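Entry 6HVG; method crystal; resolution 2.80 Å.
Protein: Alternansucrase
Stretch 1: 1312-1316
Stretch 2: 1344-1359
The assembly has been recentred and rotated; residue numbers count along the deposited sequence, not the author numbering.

Stretch 1 (1312-1316) KDTFI
Stretch 2 1344-1359: TVETSVNTRNGNYYFM

What holds a five-residue segment against a sixteen-residue hairpin-like stretch thirty residues further along the same chain? Chiefly one aromatic side chain. Phe 1315, in a strand that starts at Thr 1314, loses 148 Å² to the second stretch, out of 396 Å² buried on both sides together. Its backbone is extended (phi/psi -95/142), its CA-to-CB bond points toward the second stretch, and chi1 of -80° (m) with chi2 of 86° carries the ring into a buried pocket. The neighbouring Ile 1316 (-137/138, chi1 and chi2 both m) points away, as alternation along a strand predicts.

Which residues line the pocket around Phe 1315? CZ of Phe 1315 lies 3.5 Å from CZ of Tyr 1356, over one face of the tyrosine ring; the two ring centroids are 4.9 Å apart and the planes meet at 47°, an oblique pairing. CE1 of Phe 1315 is 3.9 Å from CG1 of Val 1345 (chi1 t), and CE2 of Phe 1315 is 4.2 Å from CZ of Phe 1358, at the edge of the latter's ring. Tyr 1356 and Phe 1358 both use m for chi1, with chi2 of 83° and -72°. OG1 of Thr 1347 sits at the edge of the Phe 1315 ring, 3.8 Å from its CE1. Arg 1352 (chi1 m, chi2 -140°, chi3 t) adds its aliphatic part, CD lying 3.8 Å from CD1 of Phe 1315, while CB of Phe 1315 lies over one face of the guanidinium.

How does Asp 1313 make the second large contact, with 70 Å² covered? It precedes the strand in a left-handed conformation (56/60), and CA of Asp 1313 lies 5.8 Å from CA of Thr 1347. The CB points sideways, but chi1 of -174° (t) and chi2 of 28° bring the carboxylate nearer. OD2 of Asp 1313 accepts a weak hydrogen bond from N of Ser 1348, 3.4 Å long with an angle of 145° at the hydrogen. CG2 of Thr 1347 packs 3.3 Å from both O and OD1 of Asp 1313, so this methyl touches backbone and side chain alike.

What keeps the second stretch in shape to receive these two residues? Val 1345 and Gly 1354 pair as strand neighbours: N of Val 1345 donates to O of Gly 1354 at 2.9 Å, and N of Gly 1354 returns a weak bond to O of Val 1345 at 3.3 Å. Between them the chain turns through a 3-10 segment, 1350-1352, where N of Arg 1352 bonds to O of Val 1349 at 3.3 Å. N of Thr 1347 donates to OD1 of Asn 1353 at 2.8 Å, almost straight at 174°, tying the two sides of the loop together. OH of Tyr 1356 donates to O of Arg 1352 at 2.5 Å, anchoring the ring that meets Phe 1315. Gly 1354 adopts 156/-174, where a CB would jam against the preceding carbonyl oxygen.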

ATOM      1  N   LYS A1312     -28.663 -29.315   9.472  1.00 46.73           N
ATOM      2  CA  LYS A1312     -29.623 -28.483  10.207  1.00 49.50           C
ATOM      3  C   LYS A1312     -29.106 -27.074  10.305  1.00 46.41           C
ATOM      4  O   LYS A1312     -27.957 -26.870  10.686  1.00 44.56           O
ATOM      5  CB  LYS A1312     -29.841 -28.987  11.641  1.00 52.93           C
ATOM      6  CG  LYS A1312     -30.320 -30.405  11.719  1.00 56.94           C
ATOM      7  CD  LYS A1312     -30.764 -30.772  13.122  1.00 59.73           C
ATOM      8  CE  LYS A1312     -31.386 -32.159  13.101  1.00 61.84           C
ATOM      9  NZ  LYS A1312     -31.822 -32.617  14.435  1.00 68.29           N
ATOM     10  N   ASP A1313     -29.966 -26.109   9.967  1.00 46.43           N
ATOM     11  CA  ASP A1313     -29.667 -24.688  10.105  1.00 48.11           C
ATOM     12  C   ASP A1313     -28.382 -24.365   9.348  1.00 45.53           C
ATOM     13  O   ASP A1313     -27.389 -23.947   9.929  1.00 44.63           O
ATOM     14  CB  ASP A1313     -29.578 -24.324  11.589  1.00 50.43           C
ATOM     15  CG  ASP A1313     -29.406 -22.838  11.833  1.00 52.63           C
ATOM     16  OD1 ASP A1313     -29.856 -22.022  10.994  1.00 48.22           O
ATOM     17  OD2 ASP A1313     -28.835 -22.509  12.909  1.00 56.65           O
ATOM     18  N   THR A1314     -28.415 -24.620   8.049  1.00 43.22           N
ATOM     19  CA  THR A1314     -27.241 -24.478   7.215  1.00 42.60           C
ATOM     20  C   THR A1314     -27.618 -24.450   5.748  1.00 40.42           C
ATOM     21  O   THR A1314     -28.644 -24.985   5.355  1.00 40.97           O
ATOM     22  CB  THR A1314     -26.256 -25.619   7.444  1.00 42.23           C
ATOM     23  OG1 THR A1314     -24.995 -25.278   6.896  1.00 42.12           O
ATOM     24  CG2 THR A1314     -26.731 -26.883   6.783  1.00 46.38           C
ATOM     25  N   PHE A1315     -26.776 -23.820   4.952  1.00 39.49           N
ATOM     26  CA  PHE A1315     -26.938 -23.800   3.499  1.00 38.88           C
ATOM     27  C   PHE A1315     -26.094 -24.925   2.903  1.00 35.22           C
ATOM     28  O   PHE A1315     -25.014 -25.201   3.385  1.00 33.85           O
ATOM     29  CB  PHE A1315     -26.485 -22.451   2.945  1.00 39.84           C
ATOM     30  CG  PHE A1315     -27.505 -21.360   3.088  1.00 40.31           C
ATOM     31  CD1 PHE A1315     -27.606 -20.608   4.247  1.00 41.16           C
ATOM     32  CD2 PHE A1315     -28.359 -21.079   2.041  1.00 42.12           C
ATOM     33  CE1 PHE A1315     -28.541 -19.583   4.342  1.00 41.56           C
ATOM     34  CE2 PHE A1315     -29.289 -20.069   2.131  1.00 41.50           C
ATOM     35  CZ  PHE A1315     -29.392 -19.334   3.284  1.00 41.55           C
ATOM     36  N   ILE A1316     -26.605 -25.581   1.883  1.00 35.13           N
ATOM     37  CA  ILE A1316     -25.950 -26.750   1.288  1.00 37.45           C
ATOM     38  C   ILE A1316     -26.042 -26.646  -0.218  1.00 37.82           C
ATOM     39  O   ILE A1316     -27.088 -26.259  -0.770  1.00 34.86           O
ATOM     40  CB  ILE A1316     -26.631 -28.077   1.711  1.00 40.45           C
ATOM     41  CG1 ILE A1316     -26.478 -28.338   3.210  1.00 40.46           C
ATOM     42  CG2 ILE A1316     -26.053 -29.254   0.936  1.00 43.16           C
ATOM     43  CD1 ILE A1316     -25.071 -28.728   3.658  1.00 40.46           C
ATOM     44  N   THR A1344     -37.378 -15.418   5.031  1.00 54.21           N
ATOM     45  CA  THR A1344     -36.354 -14.787   5.842  1.00 49.52           C
ATOM     46  C   THR A1344     -35.602 -15.865   6.563  1.00 49.19           C
ATOM     47  O   THR A1344     -36.194 -16.638   7.274  1.00 53.41           O
ATOM     48  CB  THR A1344     -36.997 -13.863   6.878  1.00 47.87           C
ATOM     49  OG1 THR A1344     -37.655 -12.795   6.194  1.00 47.32           O
ATOM     50  CG2 THR A1344     -35.970 -13.300   7.835  1.00 46.04           C
ATOM     51  N   VAL A1345     -34.293 -15.892   6.398  1.00 51.34           N
ATOM     52  CA  VAL A1345     -33.438 -16.888   7.016  1.00 52.28           C
ATOM     53  C   VAL A1345     -32.547 -16.266   8.090  1.00 53.28           C
ATOM     54  O   VAL A1345     -31.851 -15.312   7.822  1.00 52.43           O
ATOM     55  CB  VAL A1345     -32.544 -17.566   5.934  1.00 54.52           C
ATOM     56  CG1 VAL A1345     -31.668 -18.653   6.535  1.00 53.12           C
ATOM     57  CG2 VAL A1345     -33.396 -18.142   4.811  1.00 54.74           C
ATOM     58  N   GLU A1346     -32.569 -16.839   9.295  1.00 60.24           N
ATOM     59  CA  GLU A1346     -31.628 -16.528  10.381  1.00 61.30           C
ATOM     60  C   GLU A1346     -30.802 -17.770  10.744  1.00 62.27           C
ATOM     61  O   GLU A1346     -31.355 -18.690  11.302  1.00 64.32           O
ATOM     62  CB  GLU A1346     -32.402 -16.048  11.609  1.00 65.26           C
ATOM     63  CG  GLU A1346     -32.930 -14.616  11.483  1.00 74.52           C
ATOM     64  CD  GLU A1346     -33.790 -14.173  12.687  1.00 81.05           C
ATOM     65  OE1 GLU A1346     -34.520 -15.014  13.263  1.00 83.22           O
ATOM     66  OE2 GLU A1346     -33.730 -12.981  13.077  1.00 73.19           O
ATOM     67  N   THR A1347     -29.500 -17.779  10.425  1.00 64.46           N
ATOM     68  CA  THR A1347     -28.611 -18.957  10.553  1.00 63.82           C
ATOM     69  C   THR A1347     -27.507 -18.750  11.564  1.00 65.34           C
ATOM     70  O   THR A1347     -27.145 -17.616  11.867  1.00 69.75           O
ATOM     71  CB  THR A1347     -27.905 -19.312   9.218  1.00 64.10           C
ATOM     72  OG1 THR A1347     -28.823 -19.150   8.153  1.00 67.09           O
ATOM     73  CG2 THR A1347     -27.402 -20.785   9.159  1.00 68.17           C
ATOM     74  N   SER A1348     -26.959 -19.861  12.062  1.00 69.91           N
ATOM     75  CA  SER A1348     -25.713 -19.855  12.844  1.00 72.69           C
ATOM     76  C   SER A1348     -24.608 -19.065  12.135  1.00 71.17           C
ATOM     77  O   SER A1348     -23.887 -18.310  12.781  1.00 68.41           O
ATOM     78  CB  SER A1348     -25.221 -21.294  13.132  1.00 74.08           C
ATOM     79  OG  SER A1348     -24.954 -22.041  11.952  1.00 68.30           O
ATOM     80  N   VAL A1349     -24.485 -19.254  10.818  1.00 66.92           N
ATOM     81  CA  VAL A1349     -23.611 -18.439   9.993  1.00 64.28           C
ATOM     82  C   VAL A1349     -24.338 -17.118   9.695  1.00 66.77           C
ATOM     83  O   VAL A1349     -25.129 -17.058   8.772  1.00 68.89           O
ATOM     84  CB  VAL A1349     -23.260 -19.160   8.663  1.00 64.98           C
ATOM     85  CG1 VAL A1349     -22.329 -18.300   7.817  1.00 65.85           C
ATOM     86  CG2 VAL A1349     -22.638 -20.533   8.924  1.00 60.21           C
ATOM     87  N   ASN A1350     -24.051 -16.081  10.483  1.00 71.46           N
ATOM     88  CA  ASN A1350     -24.760 -14.782  10.471  1.00 69.67           C
ATOM     89  C   ASN A1350     -24.655 -13.986   9.200  1.00 68.91           C
ATOM     90  O   ASN A1350     -25.576 -13.243   8.870  1.00 67.98           O
ATOM     91  CB  ASN A1350     -24.231 -13.874  11.589  1.00 73.63           C
ATOM     92  CG  ASN A1350     -24.677 -14.330  12.958  1.00 81.05           C
ATOM     93  OD1 ASN A1350     -25.393 -15.333  13.100  1.00 94.92           O
ATOM     94  ND2 ASN A1350     -24.259 -13.604  13.974  1.00 81.29           N
ATOM     95  N   THR A1351     -23.531 -14.117   8.500  1.00 65.13           N
ATOM     96  CA  THR A1351     -23.329 -13.378   7.270  1.00 63.90           C
ATOM     97  C   THR A1351     -24.358 -13.754   6.210  1.00 60.95           C
ATOM     98  O   THR A1351     -24.724 -12.935   5.351  1.00 57.30           O
ATOM     99  CB  THR A1351     -21.906 -13.572   6.716  1.00 63.46           C
ATOM    100  OG1 THR A1351     -21.494 -14.939   6.878  1.00 65.20           O
ATOM    101  CG2 THR A1351     -20.960 -12.671   7.429  1.00 62.49           C
ATOM    102  N   ARG A1352     -24.830 -14.995   6.273  1.00 61.56           N
ATOM    103  CA  ARG A1352     -25.813 -15.489   5.321  1.00 59.60           C
ATOM    104  C   ARG A1352     -27.243 -15.034   5.628  1.00 52.75           C
ATOM    105  O   ARG A1352     -28.114 -15.188   4.792  1.00 50.72           O
ATOM    106  CB  ARG A1352     -25.726 -16.996   5.203  1.00 63.03           C
ATOM    107  CG  ARG A1352     -24.311 -17.516   4.980  1.00 66.47           C
ATOM    108  CD  ARG A1352     -24.379 -18.651   3.983  1.00 71.22           C
ATOM    109  NE  ARG A1352     -23.201 -19.512   4.006  1.00 73.22           N
ATOM    110  CZ  ARG A1352     -22.750 -20.184   2.948  1.00 74.02           C
ATOM    111  NH1 ARG A1352     -23.359 -20.080   1.767  1.00 83.89           N
ATOM    112  NH2 ARG A1352     -21.691 -20.956   3.071  1.00 68.64           N
ATOM    113  N   ASN A1353     -27.473 -14.385   6.766  1.00 48.82           N
ATOM    114  CA  ASN A1353     -28.821 -13.893   7.090  1.00 49.37           C
ATOM    115  C   ASN A1353     -29.347 -12.955   6.029  1.00 50.50           C
ATOM    116  O   ASN A1353     -28.581 -12.230   5.413  1.00 58.91           O
ATOM    117  CB  ASN A1353     -28.871 -13.217   8.447  1.00 50.44           C
ATOM    118  CG  ASN A1353     -28.786 -14.198   9.589  1.00 54.15           C
ATOM    119  OD1 ASN A1353     -28.570 -15.385   9.391  1.00 65.73           O
ATOM    120  ND2 ASN A1353     -29.008 -13.724  10.786  1.00 59.61           N
ATOM    121  N   GLY A1354     -30.649 -13.022   5.764  1.00 49.06           N
ATOM    122  CA  GLY A1354     -31.260 -12.263   4.679  1.00 47.70           C
ATOM    123  C   GLY A1354     -32.544 -12.895   4.187  1.00 48.46           C
ATOM    124  O   GLY A1354     -33.010 -13.872   4.757  1.00 50.48           O
ATOM    125  N   ASN A1355     -33.106 -12.329   3.118  1.00 48.00           N
ATOM    126  CA  ASN A1355     -34.311 -12.847   2.488  1.00 45.99           C
ATOM    127  C   ASN A1355     -33.986 -13.591   1.216  1.00 46.04           C
ATOM    128  O   ASN A1355     -33.399 -13.041   0.293  1.00 47.21           O
ATOM    129  CB  ASN A1355     -35.308 -11.730   2.180  1.00 47.62           C
ATOM    130  CG  ASN A1355     -36.009 -11.214   3.432  1.00 52.50           C
ATOM    131  OD1 ASN A1355     -36.081 -11.894   4.454  1.00 53.83           O
ATOM    132  ND2 ASN A1355     -36.496  -9.983   3.367  1.00 58.26           N
ATOM    133  N   TYR A1356     -34.413 -14.849   1.172  1.00 46.18           N
ATOM    134  CA  TYR A1356     -34.133 -15.733   0.049  1.00 43.73           C
ATOM    135  C   TYR A1356     -35.394 -16.142  -0.675  1.00 41.24           C
ATOM    136  O   TYR A1356     -36.480 -16.019  -0.123  1.00 45.20           O
ATOM    137  CB  TYR A1356     -33.409 -16.952   0.571  1.00 44.07           C
ATOM    138  CG  TYR A1356     -32.023 -16.649   1.069  1.00 46.06           C
ATOM    139  CD1 TYR A1356     -31.797 -16.153   2.359  1.00 46.85           C
ATOM    140  CD2 TYR A1356     -30.924 -16.845   0.245  1.00 47.56           C
ATOM    141  CE1 TYR A1356     -30.509 -15.899   2.811  1.00 46.94           C
ATOM    142  CE2 TYR A1356     -29.633 -16.573   0.682  1.00 45.55           C
ATOM    143  CZ  TYR A1356     -29.438 -16.125   1.960  1.00 44.92           C
ATOM    144  OH  TYR A1356     -28.176 -15.875   2.366  1.00 48.53           O
ATOM    145  N   TYR A1357     -35.246 -16.593  -1.913  1.00 38.30           N
ATOM    146  CA  TYR A1357     -36.361 -17.090  -2.711  1.00 39.47           C
ATOM    147  C   TYR A1357     -36.148 -18.585  -3.047  1.00 41.95           C
ATOM    148  O   TYR A1357     -35.343 -18.917  -3.908  1.00 44.37           O
ATOM    149  CB  TYR A1357     -36.429 -16.276  -3.988  1.00 38.33           C
ATOM    150  CG  TYR A1357     -37.680 -16.440  -4.834  1.00 38.80           C
ATOM    151  CD1 TYR A1357     -37.904 -17.585  -5.563  1.00 40.01           C
ATOM    152  CD2 TYR A1357     -38.595 -15.406  -4.965  1.00 38.89           C
ATOM    153  CE1 TYR A1357     -39.042 -17.710  -6.365  1.00 40.03           C
ATOM    154  CE2 TYR A1357     -39.709 -15.515  -5.778  1.00 38.49           C
ATOM    155  CZ  TYR A1357     -39.942 -16.662  -6.461  1.00 38.29           C
ATOM    156  OH  TYR A1357     -41.061 -16.751  -7.261  1.00 38.58           O
ATOM    157  N   PHE A1358     -36.831 -19.482  -2.346  1.00 44.41           N
ATOM    158  CA  PHE A1358     -36.699 -20.924  -2.630  1.00 44.46           C
ATOM    159  C   PHE A1358     -37.843 -21.448  -3.480  1.00 44.39           C
ATOM    160  O   PHE A1358     -38.995 -21.126  -3.231  1.00 42.57           O
ATOM    161  CB  PHE A1358     -36.607 -21.735  -1.344  1.00 44.24           C
ATOM    162  CG  PHE A1358     -35.470 -21.337  -0.483  1.00 44.58           C
ATOM    163  CD1 PHE A1358     -34.188 -21.662  -0.874  1.00 47.21           C
ATOM    164  CD2 PHE A1358     -35.655 -20.627   0.675  1.00 44.45           C
ATOM    165  CE1 PHE A1358     -33.082 -21.314  -0.108  1.00 49.20           C
ATOM    166  CE2 PHE A1358     -34.562 -20.254   1.452  1.00 47.42           C
ATOM    167  CZ  PHE A1358     -33.266 -20.587   1.055  1.00 49.19           C
ATOM    168  N   MET A1359     -37.515 -22.282  -4.468  1.00 44.65           N
ATOM    169  CA  MET A1359     -38.511 -22.760  -5.414  1.00 45.75           C
ATOM    170  C   MET A1359     -39.240 -23.975  -4.844  1.00 44.15           C
ATOM    171  O   MET A1359     -38.963 -24.397  -3.729  1.00 45.82           O
ATOM    172  CB  MET A1359     -37.839 -23.038  -6.752  1.00 49.03           C
ATOM    173  CG  MET A1359     -37.099 -21.812  -7.296  1.00 51.43           C
ATOM    174  SD  MET A1359     -36.800 -21.960  -9.062  1.00 56.76           S
ATOM    175  CE  MET A1359     -35.075 -21.597  -9.273  1.00 61.50           C
TER